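PDB 2OXB: beta-fructofuranosidase from Arabidopsis thaliana, which hydrolyses terminal beta-D-fructofuranoside residues, using sucrose and 1-kestose and, to a lesser extent, neokestose and levan, as a cell-wall invertase. Local coordinates for residues W157-G162 and L180-S185; M412-K417 and S482-F487; N435-V440 and N468-L473. The protein carries 1 engineered substitution. One frame throughout, in Å; residues are numbered along the deposited sequence.

Contact 1 (W157-G162 and L180-S185)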
loop_
_atom_site.group_PDB
_atom_site.type_symbol
_atom_site.label_atom_id
_atom_site.label_comp_id
_atom_site.label_asym_id
_atom_site.label_seq_id
_atom_site.Cartn_x
_atom_site.Cartn_y
_atom_site.Cartn_z
ATOM N N TRP A 157 -24.216 14.725 -0.664
ATOM C CA TRP A 157 -23.072 13.880 -0.969
ATOM C C TRP A 157 -21.800 14.608 -0.555
ATOM O O TRP A 157 -21.656 15.805 -0.790
ATOM C CB TRP A 157 -23.022 13.542 -2.466
ATOM C CG TRP A 157 -23.977 12.459 -2.872
ATOM C CD1 TRP A 157 -25.271 12.608 -3.303
ATOM C CD2 TRP A 157 -23.723 11.052 -2.844
ATOM N NE1 TRP A 157 -25.835 11.377 -3.542
ATOM C CE2 TRP A 157 -24.908 10.405 -3.268
ATOM C CE3 TRP A 157 -22.608 10.273 -2.497
ATOM C CZ2 TRP A 157 -25.010 9.010 -3.357
ATOM C CZ3 TRP A 157 -22.708 8.884 -2.583
ATOM C CH2 TRP A 157 -23.906 8.268 -3.012
ATOM N N ARG A 158 -20.880 13.888 0.074
ATOM C CA ARG A 158 -19.637 14.503 0.513
ATOM C C ARG A 158 -18.432 13.812 -0.114
ATOM O O ARG A 158 -18.463 12.614 -0.393
ATOM C CB ARG A 158 -19.539 14.477 2.053
ATOM C CG ARG A 158 -20.582 15.358 2.782
ATOM C CD ARG A 158 -21.376 14.556 3.809
ATOM N NE ARG A 158 -22.489 15.291 4.423
ATOM C CZ ARG A 158 -22.371 16.172 5.420
ATOM N NH1 ARG A 158 -21.181 16.448 5.936
ATOM N NH2 ARG A 158 -23.451 16.769 5.910
ATOM N N VAL A 159 -17.389 14.597 -0.371
ATOM C CA VAL A 159 -16.138 14.104 -0.941
ATOM C C VAL A 159 -15.047 15.094 -0.542
ATOM O O VAL A 159 -15.342 16.230 -0.173
ATOM C CB VAL A 159 -16.189 14.001 -2.487
ATOM C CG1 VAL A 159 -16.138 15.383 -3.128
ATOM C CG2 VAL A 159 -15.032 13.150 -2.979
ATOM N N ILE A 160 -13.792 14.665 -0.590
ATOM C CA ILE A 160 -12.699 15.550 -0.222
ATOM C C ILE A 160 -11.597 15.542 -1.272
ATOM O O ILE A 160 -11.394 14.554 -1.987
ATOM C CB ILE A 160 -12.097 15.151 1.125
ATOM C CG1 ILE A 160 -11.722 13.672 1.098
ATOM C CG2 ILE A 160 -13.086 15.472 2.257
ATOM C CD1 ILE A 160 -10.979 13.208 2.320
ATOM N N ILE A 161 -10.882 16.652 -1.368
ATOM C CA ILE A 161 -9.816 16.758 -2.344
ATOM C C ILE A 161 -8.550 17.153 -1.625
ATOM O O ILE A 161 -8.605 17.749 -0.558
ATOM C CB ILE A 161 -10.166 17.798 -3.432
ATOM C CG1 ILE A 161 -11.422 17.349 -4.183
ATOM C CG2 ILE A 161 -9.030 17.932 -4.424
ATOM C CD1 ILE A 161 -12.697 17.546 -3.406
ATOM N N GLY A 162 -7.410 16.816 -2.208
ATOM C CA GLY A 162 -6.157 17.143 -1.564
ATOM C C GLY A 162 -5.578 18.472 -1.992
ATOM O O GLY A 162 -5.337 18.702 -3.181
ATOM N N LEU A 180 -24.139 16.581 -8.762
ATOM C CA LEU A 180 -24.003 17.423 -9.947
ATOM C C LEU A 180 -23.575 18.829 -9.531
ATOM O O LEU A 180 -22.569 19.348 -10.010
ATOM C CB LEU A 180 -25.334 17.460 -10.716
ATOM C CG LEU A 180 -25.375 18.197 -12.060
ATOM C CD1 LEU A 180 -26.293 17.471 -13.027
ATOM C CD2 LEU A 180 -25.829 19.632 -11.842
ATOM N N LYS A 181 -24.351 19.443 -8.645
ATOM C CA LYS A 181 -24.037 20.776 -8.144
ATOM C C LYS A 181 -23.216 20.543 -6.885
ATOM O O LYS A 181 -23.708 19.953 -5.920
ATOM C CB LYS A 181 -25.317 21.528 -7.779
ATOM C CG LYS A 181 -26.389 21.501 -8.858
ATOM C CD LYS A 181 -27.751 21.942 -8.311
ATOM C CE LYS A 181 -28.841 21.848 -9.375
ATOM N NZ LYS A 181 -30.220 22.045 -8.826
ATOM N N TRP A 182 -21.963 20.984 -6.893
ATOM C CA TRP A 182 -21.128 20.781 -5.727
ATOM C C TRP A 182 -20.741 22.092 -5.055
ATOM O O TRP A 182 -20.084 22.957 -5.645
ATOM C CB TRP A 182 -19.884 19.973 -6.095
ATOM C CG TRP A 182 -20.194 18.615 -6.658
ATOM C CD1 TRP A 182 -20.733 18.346 -7.874
ATOM C CD2 TRP A 182 -19.979 17.344 -6.028
ATOM N NE1 TRP A 182 -20.867 16.990 -8.049
ATOM C CE2 TRP A 182 -20.412 16.352 -6.928
ATOM C CE3 TRP A 182 -19.464 16.950 -4.790
ATOM C CZ2 TRP A 182 -20.345 14.986 -6.634
ATOM C CZ3 TRP A 182 -19.397 15.589 -4.495
ATOM C CH2 TRP A 182 -19.837 14.625 -5.414
ATOM N N GLU A 183 -21.183 22.225 -3.809
ATOM C CA GLU A 183 -20.913 23.401 -3.003
ATOM C C GLU A 183 -19.595 23.185 -2.271
ATOM O O GLU A 183 -19.349 22.113 -1.709
ATOM C CB GLU A 183 -22.053 23.625 -1.997
ATOM C CG GLU A 183 -21.895 24.873 -1.121
ATOM C CD GLU A 183 -22.217 26.176 -1.849
ATOM O OE1 GLU A 183 -21.597 27.207 -1.505
ATOM O OE2 GLU A 183 -23.096 26.176 -2.744
ATOM N N LYS A 184 -18.749 24.211 -2.297
ATOM C CA LYS A 184 -17.443 24.166 -1.647
ATOM C C LYS A 184 -17.597 24.414 -0.150
ATOM O O LYS A 184 -17.847 25.538 0.285
ATOM C CB LYS A 184 -16.520 25.220 -2.276
ATOM C CG LYS A 184 -15.082 25.202 -1.785
ATOM C CD LYS A 184 -14.914 25.929 -0.456
ATOM C CE LYS A 184 -13.459 25.936 -0.025
ATOM N NZ LYS A 184 -13.262 26.672 1.249
ATOM N N SER A 185 -17.447 23.350 0.629
ATOM C CA SER A 185 -17.565 23.423 2.075
ATOM C C SER A 185 -16.472 24.333 2.659
ATOM O O SER A 185 -15.280 24.127 2.403
ATOM C CB SER A 185 -17.456 22.014 2.656
ATOM O OG SER A 185 -18.158 21.897 3.883
#

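Contact 2 (M412-K417 and S482-F487)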
loop_
_atom_site.group_PDB
_atom_site.type_symbol
_atom_site.label_atom_id
_atom_site.label_comp_id
_atom_site.label_asym_id
_atom_site.label_seq_id
_atom_site.Cartn_x
_atom_site.Cartn_y
_atom_site.Cartn_z
ATOM N N MET A 412 16.180 -14.424 4.376
ATOM C CA MET A 412 17.084 -13.929 3.343
ATOM C C MET A 412 16.488 -14.459 2.041
ATOM O O MET A 412 16.467 -15.673 1.790
ATOM C CB MET A 412 18.504 -14.456 3.523
ATOM C CG MET A 412 19.110 -14.144 4.870
ATOM S SD MET A 412 20.915 -14.125 4.819
ATOM C CE MET A 412 21.286 -15.728 5.408
ATOM N N VAL A 413 15.964 -13.539 1.238
ATOM C CA VAL A 413 15.339 -13.887 -0.031
ATOM C C VAL A 413 16.223 -13.480 -1.181
ATOM O O VAL A 413 17.151 -12.690 -0.998
ATOM C CB VAL A 413 13.974 -13.200 -0.196
ATOM C CG1 VAL A 413 13.019 -13.664 0.913
ATOM C CG2 VAL A 413 14.153 -11.686 -0.151
ATOM N N LEU A 414 15.915 -14.011 -2.365
ATOM C CA LEU A 414 16.689 -13.740 -3.572
ATOM C C LEU A 414 18.154 -13.697 -3.199
ATOM O O LEU A 414 18.918 -12.918 -3.747
ATOM C CB LEU A 414 16.297 -12.403 -4.222
ATOM C CG LEU A 414 15.002 -12.290 -5.027
ATOM C CD1 LEU A 414 13.836 -12.224 -4.069
ATOM C CD2 LEU A 414 15.025 -11.054 -5.921
ATOM N N ALA A 415 18.539 -14.523 -2.237
ATOM C CA ALA A 415 19.926 -14.567 -1.817
ATOM C C ALA A 415 20.757 -15.168 -2.949
ATOM O O ALA A 415 20.288 -16.024 -3.703
ATOM C CB ALA A 415 20.063 -15.386 -0.550
ATOM N N SER A 416 21.991 -14.700 -3.074
ATOM C CA SER A 416 22.904 -15.149 -4.123
ATOM C C SER A 416 23.485 -16.531 -3.788
ATOM O O SER A 416 23.165 -17.115 -2.752
ATOM C CB SER A 416 24.021 -14.113 -4.277
ATOM O OG SER A 416 24.650 -14.199 -5.534
ATOM N N LYS A 417 24.323 -17.064 -4.673
ATOM C CA LYS A 417 24.921 -18.376 -4.438
ATOM C C LYS A 417 25.494 -18.446 -3.020
ATOM O O LYS A 417 24.943 -19.118 -2.139
ATOM C CB LYS A 417 26.026 -18.657 -5.468
ATOM C CG LYS A 417 26.429 -17.444 -6.291
ATOM C CD LYS A 417 25.318 -16.976 -7.241
ATOM C CE LYS A 417 25.142 -17.947 -8.398
ATOM N NZ LYS A 417 24.312 -17.418 -9.505
ATOM N N SER A 482 12.106 -8.711 -8.625
ATOM C CA SER A 482 12.318 -7.308 -8.285
ATOM C C SER A 482 11.543 -6.812 -7.056
ATOM O O SER A 482 12.016 -5.936 -6.339
ATOM C CB SER A 482 11.943 -6.430 -9.482
ATOM O OG SER A 482 10.547 -6.515 -9.761
ATOM N N VAL A 483 10.351 -7.349 -6.818
ATOM C CA VAL A 483 9.561 -6.908 -5.680
ATOM C C VAL A 483 9.384 -7.939 -4.576
ATOM O O VAL A 483 9.094 -9.112 -4.828
ATOM C CB VAL A 483 8.166 -6.441 -6.112
ATOM C CG1 VAL A 483 7.471 -7.539 -6.885
ATOM C CG2 VAL A 483 7.353 -6.067 -4.888
ATOM N N VAL A 484 9.537 -7.474 -3.344
ATOM C CA VAL A 484 9.406 -8.322 -2.175
ATOM C C VAL A 484 8.601 -7.610 -1.113
ATOM O O VAL A 484 8.951 -6.509 -0.696
ATOM C CB VAL A 484 10.776 -8.658 -1.603
ATOM C CG1 VAL A 484 11.394 -9.816 -2.372
ATOM C CG2 VAL A 484 11.667 -7.443 -1.695
ATOM N N GLU A 485 7.520 -8.243 -0.681
ATOM C CA GLU A 485 6.662 -7.658 0.339
ATOM C C GLU A 485 6.798 -8.405 1.652
ATOM O O GLU A 485 6.633 -9.632 1.708
ATOM C CB GLU A 485 5.214 -7.687 -0.123
ATOM C CG GLU A 485 4.989 -6.867 -1.368
ATOM C CD GLU A 485 3.592 -7.013 -1.906
ATOM O OE1 GLU A 485 3.225 -8.148 -2.261
ATOM O OE2 GLU A 485 2.869 -5.998 -1.973
ATOM N N SER A 486 7.101 -7.660 2.710
ATOM C CA SER A 486 7.273 -8.255 4.025
ATOM C C SER A 486 6.045 -8.058 4.911
ATOM O O SER A 486 5.392 -7.011 4.871
ATOM C CB SER A 486 8.512 -7.663 4.707
ATOM O OG SER A 486 9.621 -7.654 3.823
ATOM N N PHE A 487 5.738 -9.074 5.713
ATOM C CA PHE A 487 4.588 -9.029 6.620
ATOM C C PHE A 487 4.934 -9.647 7.979
ATOM O O PHE A 487 5.469 -10.745 8.048
ATOM C CB PHE A 487 3.399 -9.761 5.977
ATOM C CG PHE A 487 2.886 -9.109 4.724
ATOM C CD1 PHE A 487 1.834 -8.207 4.773
ATOM C CD2 PHE A 487 3.461 -9.395 3.492
ATOM C CE1 PHE A 487 1.350 -7.595 3.600
ATOM C CE2 PHE A 487 2.994 -8.795 2.313
ATOM C CZ PHE A 487 1.938 -7.894 2.367
#

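Contact 3 (N435-V440 and N468-L473)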
loop_
_atom_site.group_PDB
_atom_site.type_symbol
_atom_site.label_atom_id
_atom_site.label_comp_id
_atom_site.label_asym_id
_atom_site.label_seq_id
_atom_site.Cartn_x
_atom_site.Cartn_y
_atom_site.Cartn_z
ATOM N N ASN A 435 11.527 -3.969 34.126
ATOM C CA ASN A 435 10.724 -4.829 34.977
ATOM C C ASN A 435 9.237 -4.715 34.619
ATOM O O ASN A 435 8.438 -5.584 34.992
ATOM C CB ASN A 435 11.013 -4.521 36.462
ATOM C CG ASN A 435 12.190 -5.356 37.027
ATOM O OD1 ASN A 435 13.254 -5.467 36.413
ATOM N ND2 ASN A 435 11.992 -5.926 38.208
ATOM N N SER A 436 8.880 -3.665 33.872
ATOM C CA SER A 436 7.494 -3.474 33.422
ATOM C C SER A 436 7.223 -4.380 32.206
ATOM O O SER A 436 6.883 -3.899 31.125
ATOM C CB SER A 436 7.229 -2.002 33.050
ATOM O OG SER A 436 6.860 -1.233 34.182
ATOM N N ASN A 437 7.384 -5.689 32.423
ATOM C CA ASN A 437 7.183 -6.742 31.422
ATOM C C ASN A 437 6.547 -6.241 30.134
ATOM O O ASN A 437 5.376 -6.495 29.867
ATOM C CB ASN A 437 6.318 -7.878 32.007
ATOM C CG ASN A 437 7.008 -9.252 31.950
ATOM O OD1 ASN A 437 7.325 -9.768 30.871
ATOM N ND2 ASN A 437 7.229 -9.850 33.123
ATOM N N LYS A 438 7.328 -5.521 29.343
ATOM C CA LYS A 438 6.866 -4.993 28.074
ATOM C C LYS A 438 8.042 -4.977 27.129
ATOM O O LYS A 438 9.079 -4.387 27.412
ATOM C CB LYS A 438 6.299 -3.588 28.246
ATOM C CG LYS A 438 4.811 -3.571 28.540
ATOM C CD LYS A 438 4.018 -4.111 27.366
ATOM C CE LYS A 438 2.541 -3.835 27.538
ATOM N NZ LYS A 438 1.744 -4.254 26.354
ATOM N N TYR A 439 7.864 -5.636 25.995
ATOM C CA TYR A 439 8.912 -5.754 25.005
ATOM C C TYR A 439 8.600 -5.008 23.708
ATOM O O TYR A 439 7.449 -4.667 23.426
ATOM C CB TYR A 439 9.137 -7.242 24.727
ATOM C CG TYR A 439 9.560 -8.034 25.953
ATOM C CD1 TYR A 439 10.881 -8.473 26.099
ATOM C CD2 TYR A 439 8.661 -8.306 26.986
ATOM C CE1 TYR A 439 11.303 -9.157 27.244
ATOM C CE2 TYR A 439 9.070 -8.989 28.143
ATOM C CZ TYR A 439 10.391 -9.409 28.263
ATOM O OH TYR A 439 10.820 -10.066 29.393
ATOM N N VAL A 440 9.642 -4.739 22.929
ATOM C CA VAL A 440 9.474 -4.062 21.649
ATOM C C VAL A 440 9.982 -4.988 20.546
ATOM O O VAL A 440 11.115 -5.501 20.593
ATOM C CB VAL A 440 10.259 -2.723 21.563
ATOM C CG1 VAL A 440 9.933 -2.021 20.253
ATOM C CG2 VAL A 440 9.927 -1.831 22.736
ATOM N N ASN A 468 3.031 -9.905 20.909
ATOM C CA ASN A 468 3.601 -10.272 22.189
ATOM C C ASN A 468 4.640 -11.345 21.949
ATOM O O ASN A 468 4.307 -12.464 21.607
ATOM C CB ASN A 468 2.526 -10.794 23.130
ATOM C CG ASN A 468 2.820 -10.455 24.559
ATOM O OD1 ASN A 468 2.482 -9.366 25.029
ATOM N ND2 ASN A 468 3.495 -11.363 25.262
ATOM N N PRO A 469 5.923 -11.008 22.122
ATOM C CA PRO A 469 7.027 -11.945 21.922
ATOM C C PRO A 469 6.961 -13.186 22.817
ATOM O O PRO A 469 7.837 -14.049 22.753
ATOM C CB PRO A 469 8.268 -11.078 22.177
ATOM C CG PRO A 469 7.791 -10.064 23.156
ATOM C CD PRO A 469 6.417 -9.711 22.616
ATOM N N HIS A 470 5.924 -13.263 23.653
ATOM C CA HIS A 470 5.717 -14.419 24.530
ATOM C C HIS A 470 5.298 -15.600 23.664
ATOM O O HIS A 470 5.711 -16.739 23.911
ATOM C CB HIS A 470 4.619 -14.160 25.561
ATOM C CG HIS A 470 5.114 -13.579 26.844
ATOM N ND1 HIS A 470 4.381 -13.630 28.009
ATOM C CD2 HIS A 470 6.258 -12.923 27.146
ATOM C CE1 HIS A 470 5.052 -13.028 28.973
ATOM N NE2 HIS A 470 6.195 -12.590 28.475
ATOM N N GLN A 471 4.461 -15.327 22.666
ATOM C CA GLN A 471 4.038 -16.377 21.756
ATOM C C GLN A 471 4.999 -16.302 20.591
ATOM O O GLN A 471 5.909 -15.482 20.588
ATOM C CB GLN A 471 2.600 -16.169 21.249
ATOM C CG GLN A 471 1.962 -14.869 21.650
ATOM C CD GLN A 471 1.264 -14.956 22.988
ATOM O OE1 GLN A 471 0.943 -13.935 23.604
ATOM N NE2 GLN A 471 1.006 -16.179 23.442
ATOM N N PRO A 472 4.834 -17.185 19.594
ATOM C CA PRO A 472 5.734 -17.154 18.434
ATOM C C PRO A 472 5.539 -15.941 17.497
ATOM O O PRO A 472 4.442 -15.393 17.370
ATOM C CB PRO A 472 5.446 -18.492 17.745
ATOM C CG PRO A 472 4.013 -18.767 18.127
ATOM C CD PRO A 472 3.987 -18.392 19.576
ATOM N N LEU A 473 6.616 -15.518 16.846
ATOM C CA LEU A 473 6.522 -14.390 15.937
ATOM C C LEU A 473 6.387 -14.836 14.490
ATOM O O LEU A 473 7.190 -15.623 13.983
ATOM C CB LEU A 473 7.737 -13.472 16.072
ATOM C CG LEU A 473 8.861 -13.909 17.006
ATOM C CD1 LEU A 473 10.108 -13.147 16.617
ATOM C CD2 LEU A 473 8.491 -13.671 18.468
#

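Contact 1 (W157-G162 and L180-S185)
Val159 meets the six-membered part of the Trp182 indole at about a right angle, the methyl CG1 doing the touching. The ring atom nearest to that methyl is CZ3, with Val159 CG1 and Trp182 CZ3 3.5 Å apart, and the approach to the ring is oblique. CG1 gets there because it sits between the backbone N and the carbonyl carbon (chi1 73°), while CG2 lies anti to the backbone N. On the same indole, Trp157 contributes its backbone and the root of its side chain: Trp157 O is 4.3 Å from Trp182 CZ3, and Trp157 CB is 4.5 Å from Trp182 CH2. The Trp157 ring itself leads away, so the two indoles do not stack on each other. Both nevertheless meet Phe179 edge-to-face, which makes that ring a shared neighbour. Strand 168-176 runs between the two segments, and Trp182 also touches Ser176 on it. Backbone pairing of Trp157 with Ser176 and of Val159 with Tyr174 fixes the 157-162 side. The indole thus bridges the two outer strands of a three-stranded antiparallel sheet near the end of the middle one, in a blade of the five-bladed beta-propeller that is the catalytic domain of glycoside hydrolase family 32.

Contact 2 (M412-K417 and S482-F487)
Val484 packs against Val413 and Leu414 in the interior of the C-terminal beta-sandwich of this family 32 enzyme, where strand 483-488 of one sheet faces strand 406-415 of the other. A single methyl makes both contacts from the 482-487 side. Val484 CG1 lies 3.8 Å from Leu414 CD1, and the same CG1 is 4.0 Å from Val413 CG2. The valine pair is offset, the two side chains sliding past each other in opposite directions, whereas the leucine comes in at a slant and offers one branch of its isopropyl end. With CG1 placed anti to its own carbonyl carbon (chi1 -82°), Val484 turns that methyl toward the facing sheet. The backbones stay well separated, Val413 CA and Val484 CA being 8.4 Å apart, so the joining is done by apolar side chains.

Further out, Ile479 on strand 473-480 touches both Val413 and Leu414 and extends the same apolar layer, and Leu511, on the adjoining strand 510-515, touches Val413. The chain turns a corner at Leu414. Residues flanking Val484 point the other way, as alternation along a strand requires: Val483 rests on Thr6 and His9, while Glu485 reaches across to the N-terminal domain, where its OE2 forms a salt bridge with NH1 of Arg316. Val484 itself is held in its sheet by backbone pairing with Ser497, and its carbonyl O accepts a hydrogen bond from Thr496 OG1.

Contact 3 (N435-V440 and N468-L473)
At one end of the C-terminal beta-sandwich, a type I beta turn from Asn468 to Gln471 presents Pro469 to Tyr439, the residue that begins strand 439-446. The turn is closed by a backbone hydrogen bond from Gln471 N to Asn468 O, 3.1 Å long. The ring carbon Pro469 CG does the touching: it lies 3.5 Å from Tyr439 CB and 3.9 Å from Tyr439 CG, at the root of the tyrosine side chain. The approach to the aromatic ring is oblique, and the two side chains lie at a slant to one another. Tyr439 CG is turned anti to the carbonyl carbon and beside the backbone N (chi1 -60°), an orientation that brings the start of the ring alongside the proline.

Toward the solvent the contact becomes polar and looser. Asn437 OD1 is 3.9 Å from His470 NE2, too long for a hydrogen bond, and stands at the imidazole edge near its plane, while the amide and imidazole planes are 89° apart. That same OD1 lies in plane at the edge of the Tyr439 ring. Just before it, an inverse gamma turn centred on Ser436 brings the chain round, with Asn437 N bonded to Asn435 O. Asn437 and His470 each also touch a crystal neighbour, whereas Pro469 is buried.

Leu378 lies against Tyr439, Pro469 and His470, and Ile429 on strand 423-431 touches both the tyrosine and the proline. The proline of a connecting turn thus packs against the root of a tyrosine at the start of a strand, joining loop to strand at one end of the two-sheet beta-sandwich of family 32.

How the contacts relate
The three contacts illustrate packing within a sheet, between sheets and at a sheet's end. Contact 1 belongs to the N-terminal propeller and is buried, spanning the outer strands of one sheet through an indole. Contact 2 is wholly buried and aliphatic, joining the two sheets of the C-terminal sandwich. Contact 3 lies at one end of that sandwich, near the surface, mixing an apolar proline-tyrosine pair with a loose polar approach. Contacts 2 and 3 reach the same sheet, with nearest atoms about 8 Å apart, and contact 3 falls in the chain between the segments of contact 2. The centres of contacts 1 and 2 are about 44 Å apart, on opposite sides of the chain's centre.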